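3-oxo-tetronate kinase (Haemophilus influenzae, PDB 1YZY) catalyses the ATP-dependent phosphorylation of 3-oxo-tetronate to 3-oxo-tetronate 4-phosphate in carbohydrate metabolism. Local coordinates at residues H272-D276 and M305-V310; V250-S254 and F335-A339; G175-Q180 and V206-A210; T75-Y81 and F214-G220. All coordinates share one frame; numbering follows the deposited sequence.

Contact 1 (H272-D276 and M305-V310); sequences HFQLD and MVYATV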
loop_
_atom_site.group_PDB
_atom_site.type_symbol
_atom_site.label_atom_id
_atom_site.label_comp_id
_atom_site.label_asym_id
_atom_site.label_seq_id
_atom_site.Cartn_x
_atom_site.Cartn_y
_atom_site.Cartn_z
ATOM N N HIS A 272 2.156 -2.936 -30.655
ATOM C CA HIS A 272 3.290 -2.771 -29.768
ATOM C C HIS A 272 4.436 -2.038 -30.439
ATOM O O HIS A 272 4.807 -2.327 -31.578
ATOM C CB HIS A 272 3.757 -4.135 -29.272
ATOM C CG HIS A 272 3.904 -5.149 -30.364
ATOM N ND1 HIS A 272 2.822 -5.775 -30.942
ATOM C CD2 HIS A 272 5.000 -5.634 -30.991
ATOM C CE1 HIS A 272 3.245 -6.603 -31.881
ATOM N NE2 HIS A 272 4.563 -6.538 -31.932
ATOM N N PHE A 273 5.022 -1.113 -29.696
ATOM C CA PHE A 273 6.127 -0.320 -30.185
ATOM C C PHE A 273 7.224 -0.399 -29.140
ATOM O O PHE A 273 7.078 0.142 -28.049
ATOM C CB PHE A 273 5.664 1.130 -30.368
ATOM C CG PHE A 273 6.668 2.014 -31.055
ATOM C CD1 PHE A 273 7.937 2.219 -30.511
ATOM C CD2 PHE A 273 6.343 2.656 -32.240
ATOM C CE1 PHE A 273 8.861 3.046 -31.134
ATOM C CE2 PHE A 273 7.262 3.491 -32.874
ATOM C CZ PHE A 273 8.523 3.684 -32.319
ATOM N N GLN A 274 8.313 -1.083 -29.466
ATOM C CA GLN A 274 9.422 -1.200 -28.531
ATOM C C GLN A 274 10.208 0.106 -28.414
ATOM O O GLN A 274 10.721 0.626 -29.408
ATOM C CB GLN A 274 10.366 -2.323 -28.941
ATOM C CG GLN A 274 11.557 -2.440 -28.012
ATOM C CD GLN A 274 12.501 -3.542 -28.406
ATOM O OE1 GLN A 274 12.313 -4.203 -29.427
ATOM N NE2 GLN A 274 13.541 -3.741 -27.606
ATOM N N LEU A 275 10.301 0.626 -27.195
ATOM C CA LEU A 275 11.025 1.860 -26.936
ATOM C C LEU A 275 12.525 1.562 -27.044
ATOM O O LEU A 275 13.061 0.751 -26.282
ATOM C CB LEU A 275 10.662 2.386 -25.539
ATOM C CG LEU A 275 10.975 3.829 -25.121
ATOM C CD1 LEU A 275 10.177 4.153 -23.875
ATOM C CD2 LEU A 275 12.465 4.052 -24.866
ATOM N N ASP A 276 13.180 2.179 -28.025
ATOM C CA ASP A 276 14.611 1.999 -28.254
ATOM C C ASP A 276 15.378 3.049 -27.450
ATOM O O ASP A 276 15.134 4.247 -27.602
ATOM C CB ASP A 276 14.912 2.140 -29.752
ATOM C CG ASP A 276 16.391 2.000 -30.076
ATOM O OD1 ASP A 276 16.996 0.972 -29.701
ATOM O OD2 ASP A 276 16.945 2.919 -30.714
ATOM N N MET A 305 0.688 -0.734 -26.831
ATOM C CA MET A 305 1.739 -0.770 -25.832
ATOM C C MET A 305 3.117 -0.338 -26.344
ATOM O O MET A 305 3.679 -0.836 -27.326
ATOM C CB MET A 305 1.897 -2.206 -25.305
ATOM C CG MET A 305 3.218 -2.474 -24.583
ATOM S SD MET A 305 3.340 -4.111 -23.854
ATOM C CE MET A 305 3.611 -5.160 -25.288
ATOM N N VAL A 306 3.649 0.638 -25.611
ATOM C CA VAL A 306 4.971 1.232 -25.748
ATOM C C VAL A 306 5.792 0.624 -24.613
ATOM O O VAL A 306 5.479 0.841 -23.440
ATOM C CB VAL A 306 5.017 2.760 -25.626
ATOM C CG1 VAL A 306 6.399 3.250 -25.986
ATOM C CG2 VAL A 306 3.987 3.400 -26.525
ATOM N N TYR A 307 6.846 -0.111 -24.947
ATOM C CA TYR A 307 7.634 -0.771 -23.916
ATOM C C TYR A 307 9.147 -0.700 -24.018
ATOM O O TYR A 307 9.714 -0.716 -25.109
ATOM C CB TYR A 307 7.221 -2.245 -23.827
ATOM C CG TYR A 307 7.520 -3.056 -25.074
ATOM C CD1 TYR A 307 8.610 -3.928 -25.117
ATOM C CD2 TYR A 307 6.720 -2.940 -26.217
ATOM C CE1 TYR A 307 8.898 -4.654 -26.263
ATOM C CE2 TYR A 307 6.996 -3.662 -27.362
ATOM C CZ TYR A 307 8.087 -4.515 -27.381
ATOM O OH TYR A 307 8.383 -5.209 -28.531
ATOM N N ALA A 308 9.792 -0.657 -22.860
ATOM C CA ALA A 308 11.245 -0.641 -22.765
ATOM C C ALA A 308 11.687 -2.047 -22.340
ATOM O O ALA A 308 12.850 -2.422 -22.487
ATOM C CB ALA A 308 11.696 0.394 -21.738
ATOM N N THR A 309 10.727 -2.822 -21.851
ATOM C CA THR A 309 10.945 -4.186 -21.383
ATOM C C THR A 309 11.749 -5.109 -22.302
ATOM O O THR A 309 11.294 -5.477 -23.390
ATOM C CB THR A 309 9.603 -4.854 -21.106
ATOM O OG1 THR A 309 8.884 -4.073 -20.146
ATOM C CG2 THR A 309 9.796 -6.275 -20.588
ATOM N N VAL A 310 12.942 -5.485 -21.846
ATOM C CA VAL A 310 13.827 -6.403 -22.565
ATOM C C VAL A 310 14.398 -7.387 -21.546
ATOM O O VAL A 310 14.496 -7.068 -20.356
ATOM C CB VAL A 310 15.009 -5.682 -23.277
ATOM C CG1 VAL A 310 14.522 -4.948 -24.500
ATOM C CG2 VAL A 310 15.721 -4.737 -22.323
#
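Tyr307 holds its CG between its own backbone N and carbonyl carbon (chi1 65°), which leans the phenol ring across to the neighbouring strand; Gln274, with CG opposite its backbone N (chi1 178°), runs out extended and passes obliquely across the ring. The ring therefore lies against main chain as well as side chain. CA of Gln274 stands over one face, 3.8 Å from the centroid of the Tyr307 ring, a CH-pi contact, and Gln274 CB continues the cover at 3.5 Å from Tyr307 CZ. Farther out the Gln274 amide stays nearly parallel to the ring, the planes 13° apart, and its NE2 comes within 3.5 Å of Val310 CG1. At the other end, His272 CB approaches Tyr307 CE2 at 3.8 Å, while the imidazole ND1 of His272 is hydrogen-bonded to the carbonyl of Ala270.

Main-chain bonds fix this register. Phe273 N donates a hydrogen bond to Met305 O at 2.7 Å, Tyr307 N donates one to Phe273 O at 3.1 Å, and the pattern continues just past the strand from Leu275 N to Tyr307 O, though the modelled length of that last bond is doubtful. Phe273 and Val306 occupy the reverse face, where the Phe273 ring leads away from Val306 to meet Trp293 edge-to-face.

Helix 257-266 covers the face bearing Met305 and Tyr307; helices 286-295 and 324-345 cover the one bearing Val306. A parallel pair between helical layers is the mark of an alpha/beta fold; in this nucleotide-binding domain strand 272-274 is the outer edge, with strand 305-307 next inside it.

Contact 2 (V250-S254 and F335-A339); sequences VLSGS and FAKLA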
loop_
_atom_site.group_PDB
_atom_site.type_symbol
_atom_site.label_atom_id
_atom_site.label_comp_id
_atom_site.label_asym_id
_atom_site.label_seq_id
_atom_site.Cartn_x
_atom_site.Cartn_y
_atom_site.Cartn_z
ATOM N N VAL A 250 -0.777 1.179 -22.512
ATOM C CA VAL A 250 0.096 0.361 -21.681
ATOM C C VAL A 250 1.515 0.883 -21.857
ATOM O O VAL A 250 2.009 0.982 -22.984
ATOM C CB VAL A 250 0.057 -1.144 -22.111
ATOM C CG1 VAL A 250 1.085 -1.950 -21.340
ATOM C CG2 VAL A 250 -1.328 -1.732 -21.891
ATOM N N LEU A 251 2.151 1.251 -20.750
ATOM C CA LEU A 251 3.525 1.751 -20.767
ATOM C C LEU A 251 4.367 0.833 -19.875
ATOM O O LEU A 251 4.326 0.934 -18.652
ATOM C CB LEU A 251 3.557 3.209 -20.284
ATOM C CG LEU A 251 2.671 4.202 -21.066
ATOM C CD1 LEU A 251 2.580 5.524 -20.360
ATOM C CD2 LEU A 251 3.176 4.395 -22.485
ATOM N N SER A 252 5.133 -0.053 -20.509
ATOM C CA SER A 252 5.965 -1.051 -19.826
ATOM C C SER A 252 7.466 -0.761 -19.839
ATOM O O SER A 252 8.081 -0.705 -20.900
ATOM C CB SER A 252 5.730 -2.410 -20.489
ATOM O OG SER A 252 6.031 -3.483 -19.621
ATOM N N GLY A 253 8.064 -0.627 -18.661
ATOM C CA GLY A 253 9.489 -0.357 -18.592
ATOM C C GLY A 253 10.332 -1.368 -17.832
ATOM O O GLY A 253 11.562 -1.354 -17.946
ATOM N N SER A 254 9.691 -2.226 -17.042
ATOM C CA SER A 254 10.392 -3.234 -16.243
ATOM C C SER A 254 11.025 -4.351 -17.058
ATOM O O SER A 254 10.464 -4.810 -18.041
ATOM C CB SER A 254 9.442 -3.849 -15.206
ATOM O OG SER A 254 10.146 -4.655 -14.267
ATOM N N PHE A 335 8.596 8.178 -21.147
ATOM C CA PHE A 335 7.281 7.735 -20.687
ATOM C C PHE A 335 6.538 8.898 -20.043
ATOM O O PHE A 335 5.344 9.084 -20.256
ATOM C CB PHE A 335 7.410 6.596 -19.667
ATOM C CG PHE A 335 7.613 5.237 -20.279
ATOM C CD1 PHE A 335 6.708 4.732 -21.207
ATOM C CD2 PHE A 335 8.690 4.443 -19.892
ATOM C CE1 PHE A 335 6.868 3.453 -21.736
ATOM C CE2 PHE A 335 8.859 3.165 -20.416
ATOM C CZ PHE A 335 7.944 2.667 -21.341
ATOM N N ALA A 336 7.250 9.667 -19.235
ATOM C CA ALA A 336 6.672 10.805 -18.549
ATOM C C ALA A 336 6.134 11.848 -19.513
ATOM O O ALA A 336 5.021 12.347 -19.334
ATOM C CB ALA A 336 7.702 11.434 -17.632
ATOM N N LYS A 337 6.933 12.216 -20.507
ATOM C CA LYS A 337 6.487 13.220 -21.464
ATOM C C LYS A 337 5.398 12.714 -22.411
ATOM O O LYS A 337 4.559 13.497 -22.876
ATOM C CB LYS A 337 7.677 13.816 -22.220
ATOM C CG LYS A 337 8.447 14.831 -21.386
ATOM C CD LYS A 337 9.652 15.394 -22.123
ATOM C CE LYS A 337 10.450 16.332 -21.218
ATOM N NZ LYS A 337 11.760 16.737 -21.805
ATOM N N LEU A 338 5.406 11.407 -22.677
ATOM C CA LEU A 338 4.407 10.799 -23.537
ATOM C C LEU A 338 3.094 10.722 -22.782
ATOM O O LEU A 338 2.037 11.052 -23.321
ATOM C CB LEU A 338 4.851 9.400 -23.952
ATOM C CG LEU A 338 3.901 8.523 -24.781
ATOM C CD1 LEU A 338 3.504 9.203 -26.084
ATOM C CD2 LEU A 338 4.576 7.189 -25.064
ATOM N N ALA A 339 3.162 10.289 -21.527
ATOM C CA ALA A 339 1.976 10.159 -20.688
ATOM C C ALA A 339 1.278 11.493 -20.504
ATOM O O ALA A 339 0.054 11.549 -20.380
ATOM C CB ALA A 339 2.343 9.578 -19.346
#
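Leu251 and Phe335 bury most of the surface in this contact, in which a helix lies on the face of a parallel sheet in the manner of a layered alpha/beta fold. Strand 250-252 and helix 335-339 run almost exactly antiparallel, their directions 172° apart, with local axes 10.6 Å from each other. That separation is filled by side chains; no hydrogen bond crosses it.

The two principal residues point toward each other's segment and slide past one another in opposite directions. Leu251 touches the ring with its CB, which lies 3.6 Å from Phe335 CD1, and with its CD2 branch at 3.8 Å from the same atom. Because the Leu251 CG is turned opposite the carbonyl carbon (chi1 -57°), both methyls continue to the helix: CD2 meets Leu338 CD2 at 4.1 Å and CD1 meets Ala339 CB at 4.2 Å. One leucine thus fits against Phe335 and, a turn later, the adjacent Leu338 and Ala339.

Phe335 extends the other way, along the strand to its C-terminal end. There the chain enters the nucleotide site: Ser254 probably binds ATP, as inferred from relatives, and Phe335 also touches Thr357, another such residue. The far end of the ring meets main chain, with CE2 of Phe335 4.0 Å from Gly253 CA, where no side chain intervenes, and CZ of Phe335 3.4 Å from Ser252 O.

Contact 3 (G175-Q180 and V206-A210); sequences GASRVQ and VLAEA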
loop_
_atom_site.group_PDB
_atom_site.type_symbol
_atom_site.label_atom_id
_atom_site.label_comp_id
_atom_site.label_asym_id
_atom_site.label_seq_id
_atom_site.Cartn_x
_atom_site.Cartn_y
_atom_site.Cartn_z
ATOM N N GLY A 175 -14.472 -14.520 23.378
ATOM C CA GLY A 175 -15.327 -13.494 22.807
ATOM C C GLY A 175 -14.975 -12.036 23.010
ATOM O O GLY A 175 -14.071 -11.693 23.762
ATOM N N ALA A 176 -15.717 -11.180 22.311
ATOM C CA ALA A 176 -15.535 -9.733 22.352
ATOM C C ALA A 176 -15.757 -9.157 23.734
ATOM O O ALA A 176 -14.962 -8.344 24.187
ATOM C CB ALA A 176 -16.468 -9.059 21.352
ATOM N N SER A 177 -16.847 -9.563 24.386
ATOM C CA SER A 177 -17.173 -9.087 25.733
ATOM C C SER A 177 -16.085 -9.418 26.755
ATOM O O SER A 177 -15.768 -8.604 27.617
ATOM C CB SER A 177 -18.509 -9.664 26.203
ATOM O OG SER A 177 -19.577 -9.127 25.448
ATOM N N ARG A 178 -15.544 -10.626 26.682
ATOM C CA ARG A 178 -14.487 -11.039 27.596
ATOM C C ARG A 178 -13.227 -10.209 27.349
ATOM O O ARG A 178 -12.472 -9.921 28.276
ATOM C CB ARG A 178 -14.185 -12.536 27.420
ATOM C CG ARG A 178 -12.972 -13.039 28.199
ATOM C CD ARG A 178 -13.116 -12.786 29.704
ATOM N NE ARG A 178 -11.892 -13.115 30.436
ATOM C CZ ARG A 178 -11.567 -12.608 31.623
ATOM N NH1 ARG A 178 -12.373 -11.751 32.239
ATOM N NH2 ARG A 178 -10.393 -12.900 32.159
ATOM N N VAL A 179 -12.972 -9.893 26.083
ATOM C CA VAL A 179 -11.810 -9.096 25.711
ATOM C C VAL A 179 -11.949 -7.704 26.307
ATOM O O VAL A 179 -10.989 -7.154 26.820
ATOM C CB VAL A 179 -11.640 -9.028 24.174
ATOM C CG1 VAL A 179 -10.529 -8.061 23.797
ATOM C CG2 VAL A 179 -11.309 -10.410 23.639
ATOM N N GLN A 180 -13.152 -7.148 26.252
ATOM C CA GLN A 180 -13.408 -5.824 26.804
ATOM C C GLN A 180 -13.254 -5.816 28.322
ATOM O O GLN A 180 -12.947 -4.778 28.926
ATOM C CB GLN A 180 -14.807 -5.348 26.423
ATOM C CG GLN A 180 -14.986 -5.178 24.929
ATOM C CD GLN A 180 -16.391 -4.770 24.542
ATOM O OE1 GLN A 180 -16.642 -4.407 23.395
ATOM N NE2 GLN A 180 -17.319 -4.826 25.497
ATOM N N VAL A 206 -12.657 -11.327 16.494
ATOM C CA VAL A 206 -13.125 -11.053 17.855
ATOM C C VAL A 206 -12.640 -9.668 18.284
ATOM O O VAL A 206 -13.415 -8.864 18.804
ATOM C CB VAL A 206 -12.578 -12.118 18.854
ATOM C CG1 VAL A 206 -12.840 -11.692 20.298
ATOM C CG2 VAL A 206 -13.225 -13.475 18.586
ATOM N N LEU A 207 -11.341 -9.421 18.109
ATOM C CA LEU A 207 -10.729 -8.136 18.455
ATOM C C LEU A 207 -11.413 -7.002 17.699
ATOM O O LEU A 207 -11.753 -5.980 18.285
ATOM C CB LEU A 207 -9.225 -8.144 18.144
ATOM C CG LEU A 207 -8.453 -6.881 18.565
ATOM C CD1 LEU A 207 -8.705 -6.579 20.034
ATOM C CD2 LEU A 207 -6.968 -7.059 18.319
ATOM N N ALA A 208 -11.616 -7.200 16.398
ATOM C CA ALA A 208 -12.277 -6.209 15.549
ATOM C C ALA A 208 -13.583 -5.740 16.175
ATOM O O ALA A 208 -13.908 -4.548 16.156
ATOM C CB ALA A 208 -12.545 -6.797 14.174
ATOM N N GLU A 209 -14.337 -6.696 16.704
ATOM C CA GLU A 209 -15.612 -6.424 17.351
ATOM C C GLU A 209 -15.395 -5.724 18.692
ATOM O O GLU A 209 -16.154 -4.828 19.067
ATOM C CB GLU A 209 -16.365 -7.740 17.555
ATOM C CG GLU A 209 -17.831 -7.687 17.161
ATOM C CD GLU A 209 -18.752 -7.536 18.349
ATOM O OE1 GLU A 209 -18.962 -8.541 19.067
ATOM O OE2 GLU A 209 -19.271 -6.418 18.560
ATOM N N ALA A 210 -14.359 -6.147 19.412
ATOM C CA ALA A 210 -14.032 -5.569 20.713
ATOM C C ALA A 210 -13.598 -4.090 20.622
ATOM O O ALA A 210 -13.975 -3.270 21.464
ATOM C CB ALA A 210 -12.950 -6.416 21.397
#
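The carbonyl O of Val206 accepts the helical bond from Ala210 N at 2.9 Å, and the methyl of Ala176, from the facing helix, settles beside it with CB 4.0 Å from that oxygen. Small residues make this approach possible: Ala176 and Ala210 bring their CA atoms to 4.7 Å, although the helix axes cross at -61° and come no nearer than 8.6 Å.

Val179 supplies the apolar centre. With CG1 opposite its backbone N (chi1 173°), that branch reaches Ala210 CB at 3.8 Å, and the CG2 branch meets Val206 CG1 at 3.9 Å. The same Val206 methyl also presses on the start of the opposing helix, 3.5 Å from Ala176 N.

Helices 176-188 and 202-210 belong to the sugar-binding domain, far from the inferred ATP site, and strand 193-196 of its small parallel sheet lies between them in the chain. Gly175, at the N-cap of the first, has a positive phi of 117°, a value at which the chain can turn sharply out of helix 169-172 and into the next.

Longer polar chains close the outer side. Glu209 bends so that OE1 comes 3.4 Å from Ala176 CB. Gln180 extends over the end of the second helix, its OE1 near Ala210 O; as modelled these are two acceptors and form no bond. On another side of the first helix, Arg178 makes a salt bridge to Asp171.

Contact 4 (T75-Y81 and F214-G220); sequences TQFYFKY and FKLVTGG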
loop_
_atom_site.group_PDB
_atom_site.type_symbol
_atom_site.label_atom_id
_atom_site.label_comp_id
_atom_site.label_asym_id
_atom_site.label_seq_id
_atom_site.Cartn_x
_atom_site.Cartn_y
_atom_site.Cartn_z
ATOM N N THR A 75 -13.561 9.752 11.995
ATOM C CA THR A 75 -13.875 9.716 13.424
ATOM C C THR A 75 -13.154 8.605 14.182
ATOM O O THR A 75 -13.123 8.606 15.417
ATOM C CB THR A 75 -15.412 9.654 13.709
ATOM O OG1 THR A 75 -15.987 8.460 13.159
ATOM C CG2 THR A 75 -16.108 10.866 13.120
ATOM N N GLN A 76 -12.565 7.664 13.449
ATOM C CA GLN A 76 -11.831 6.572 14.072
ATOM C C GLN A 76 -10.467 6.496 13.412
ATOM O O GLN A 76 -10.372 6.547 12.192
ATOM C CB GLN A 76 -12.582 5.246 13.923
ATOM C CG GLN A 76 -11.852 4.080 14.583
ATOM C CD GLN A 76 -12.690 2.822 14.685
ATOM O OE1 GLN A 76 -13.507 2.520 13.811
ATOM N NE2 GLN A 76 -12.473 2.064 15.751
ATOM N N PHE A 77 -9.415 6.332 14.207
ATOM C CA PHE A 77 -8.069 6.303 13.660
ATOM C C PHE A 77 -7.325 4.999 13.821
ATOM O O PHE A 77 -7.492 4.294 14.816
ATOM C CB PHE A 77 -7.277 7.479 14.217
ATOM C CG PHE A 77 -7.988 8.785 14.042
ATOM C CD1 PHE A 77 -7.806 9.540 12.884
ATOM C CD2 PHE A 77 -8.934 9.200 14.976
ATOM C CE1 PHE A 77 -8.566 10.680 12.654
ATOM C CE2 PHE A 77 -9.701 10.337 14.757
ATOM C CZ PHE A 77 -9.517 11.079 13.590
ATOM N N TYR A 78 -6.476 4.706 12.842
ATOM C CA TYR A 78 -5.712 3.477 12.812
ATOM C C TYR A 78 -4.263 3.755 12.436
ATOM O O TYR A 78 -3.984 4.180 11.318
ATOM C CB TYR A 78 -6.340 2.551 11.770
ATOM C CG TYR A 78 -5.859 1.118 11.794
ATOM C CD1 TYR A 78 -6.705 0.092 12.222
ATOM C CD2 TYR A 78 -4.574 0.777 11.382
ATOM C CE1 TYR A 78 -6.286 -1.236 12.247
ATOM C CE2 TYR A 78 -4.141 -0.559 11.400
ATOM C CZ TYR A 78 -5.006 -1.556 11.836
ATOM O OH TYR A 78 -4.605 -2.872 11.867
ATOM N N PHE A 79 -3.350 3.520 13.374
ATOM C CA PHE A 79 -1.922 3.698 13.142
ATOM C C PHE A 79 -1.398 2.363 12.625
ATOM O O PHE A 79 -1.259 1.410 13.380
ATOM C CB PHE A 79 -1.218 4.095 14.451
ATOM C CG PHE A 79 0.284 4.182 14.343
ATOM C CD1 PHE A 79 0.905 4.429 13.120
ATOM C CD2 PHE A 79 1.077 3.982 15.467
ATOM C CE1 PHE A 79 2.287 4.468 13.017
ATOM C CE2 PHE A 79 2.460 4.019 15.377
ATOM C CZ PHE A 79 3.070 4.261 14.149
ATOM N N LYS A 80 -1.100 2.309 11.335
ATOM C CA LYS A 80 -0.617 1.105 10.679
ATOM C C LYS A 80 0.894 1.009 10.523
ATOM O O LYS A 80 1.520 1.862 9.897
ATOM C CB LYS A 80 -1.301 0.978 9.311
ATOM C CG LYS A 80 -0.570 0.142 8.271
ATOM C CD LYS A 80 -0.940 -1.304 8.351
ATOM C CE LYS A 80 -0.264 -2.100 7.262
ATOM N NZ LYS A 80 1.206 -2.230 7.445
ATOM N N TYR A 81 1.465 -0.070 11.047
ATOM C CA TYR A 81 2.895 -0.327 10.962
ATOM C C TYR A 81 3.158 -1.724 10.387
ATOM O O TYR A 81 2.231 -2.405 9.957
ATOM C CB TYR A 81 3.577 -0.121 12.321
ATOM C CG TYR A 81 2.817 -0.679 13.502
ATOM C CD1 TYR A 81 2.716 -2.055 13.707
ATOM C CD2 TYR A 81 2.208 0.167 14.422
ATOM C CE1 TYR A 81 2.029 -2.572 14.800
ATOM C CE2 TYR A 81 1.519 -0.337 15.518
ATOM C CZ TYR A 81 1.435 -1.712 15.702
ATOM O OH TYR A 81 0.778 -2.224 16.802
ATOM N N PHE A 214 -13.217 2.089 19.934
ATOM C CA PHE A 214 -11.928 2.691 20.245
ATOM C C PHE A 214 -11.696 3.879 19.301
ATOM O O PHE A 214 -11.918 3.774 18.096
ATOM C CB PHE A 214 -10.802 1.677 20.038
ATOM C CG PHE A 214 -10.479 0.857 21.253
ATOM C CD1 PHE A 214 -11.487 0.253 21.999
ATOM C CD2 PHE A 214 -9.155 0.648 21.623
ATOM C CE1 PHE A 214 -11.176 -0.552 23.093
ATOM C CE2 PHE A 214 -8.835 -0.156 22.715
ATOM C CZ PHE A 214 -9.847 -0.757 23.450
ATOM N N LYS A 215 -11.261 5.005 19.861
ATOM C CA LYS A 215 -10.979 6.214 19.088
ATOM C C LYS A 215 -9.717 5.964 18.262
ATOM O O LYS A 215 -9.532 6.555 17.195
ATOM C CB LYS A 215 -10.727 7.376 20.044
ATOM C CG LYS A 215 -11.211 8.713 19.576
ATOM C CD LYS A 215 -12.702 8.841 19.781
ATOM C CE LYS A 215 -13.210 10.199 19.299
ATOM N NZ LYS A 215 -13.038 10.421 17.825
ATOM N N LEU A 216 -8.844 5.106 18.795
ATOM C CA LEU A 216 -7.580 4.740 18.161
ATOM C C LEU A 216 -7.166 3.269 18.342
ATOM O O LEU A 216 -7.285 2.704 19.428
ATOM C CB LEU A 216 -6.452 5.625 18.708
ATOM C CG LEU A 216 -5.033 5.228 18.299
ATOM C CD1 LEU A 216 -4.830 5.499 16.811
ATOM C CD2 LEU A 216 -4.015 5.984 19.126
ATOM N N VAL A 217 -6.687 2.657 17.265
ATOM C CA VAL A 217 -6.201 1.287 17.307
ATOM C C VAL A 217 -4.909 1.237 16.487
ATOM O O VAL A 217 -4.682 2.096 15.639
ATOM C CB VAL A 217 -7.240 0.261 16.755
ATOM C CG1 VAL A 217 -8.568 0.379 17.497
ATOM C CG2 VAL A 217 -7.445 0.439 15.286
ATOM N N THR A 218 -4.049 0.262 16.765
ATOM C CA THR A 218 -2.786 0.120 16.042
ATOM C C THR A 218 -2.554 -1.335 15.607
ATOM O O THR A 218 -3.156 -2.264 16.156
ATOM C CB THR A 218 -1.557 0.610 16.886
ATOM O OG1 THR A 218 -1.085 -0.437 17.742
ATOM C CG2 THR A 218 -1.911 1.823 17.733
ATOM N N GLY A 219 -1.760 -1.520 14.558
ATOM C CA GLY A 219 -1.474 -2.862 14.095
ATOM C C GLY A 219 -1.020 -2.936 12.655
ATOM O O GLY A 219 -0.639 -1.927 12.065
ATOM N N GLY A 220 -0.976 -4.152 12.122
ATOM C CA GLY A 220 -0.597 -4.351 10.736
ATOM C C GLY A 220 -1.851 -4.274 9.880
ATOM O O GLY A 220 -2.719 -3.433 10.122
#
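Two tyrosines of one segment, Tyr78 and Tyr81, reach across to segment 214-220 and donate hydrogen bonds from their hydroxyls. Tyr78 OH bonds to Gly220 O at 2.6 Å, coming from above the carbonyl plane, 36° out of it. Tyr81 OH bonds to Thr218 OG1 at 2.7 Å. For Tyr81 the first torsion is decisive: CG stands between the backbone N and the carbonyl carbon (chi1 42°), which carries the ring over Gly219. Gly219 O then lies 3.7 Å above one ring face, while Thr218 OG1 is near the ring plane at the edge. Gly219, at a phi of 158°, has no CB to crowd the Tyr78 hydroxyl.

The backbones pair regularly in parallel from Phe77 with Leu216 to Lys80 with Gly219. Bonds alternate in direction, as when Phe79 N donates to Val217 O at 3.0 Å and Gly219 N donates to Phe79 O at 3.2 Å. Side chains extend the join beyond its start: Gln76 NE2 bonds to Phe214 O, and Lys215 NZ to Thr75 O at 3.0 Å. At the opposite end Lys80 lays its CD against Gly220 O, while its NZ bonds within its own segment to Tyr81 O.

Strand 77-80 is paired on its other edge with strand 3-6, so strand 216-219 forms the margin of this sheet in the sugar-binding domain. Thr218 OG1 is also hydrogen-bonded to Val110 O. Since it accepts from Tyr81 and a carbonyl can only accept, the hydrogen-bond chain probably runs from Tyr81 through Thr218 to Val110 O.

Overall arrangement
The four contacts divide between two domains. Contacts 3 and 4 lie in the sugar-binding N-terminal part, with centres about 16 Å apart, and contacts 1 and 2 in the nucleotide-binding C-terminal part, about 9 Å apart; contacts 1 and 3 are farthest separated, at about 53 Å between centres. Along the chain the segments of contact 3 fall between those of contact 4, and those of contact 1 between those of contact 2. Helix 202-210 leads into strand 216-219, joining 3 to 4. Strands 248-252 and 305-307 are neighbours, and Ala308 N probably bonds to Ser252 O, joining 2 to 1. Each domain thus has parallel strands with helices against them, the second carrying the inferred ATP site.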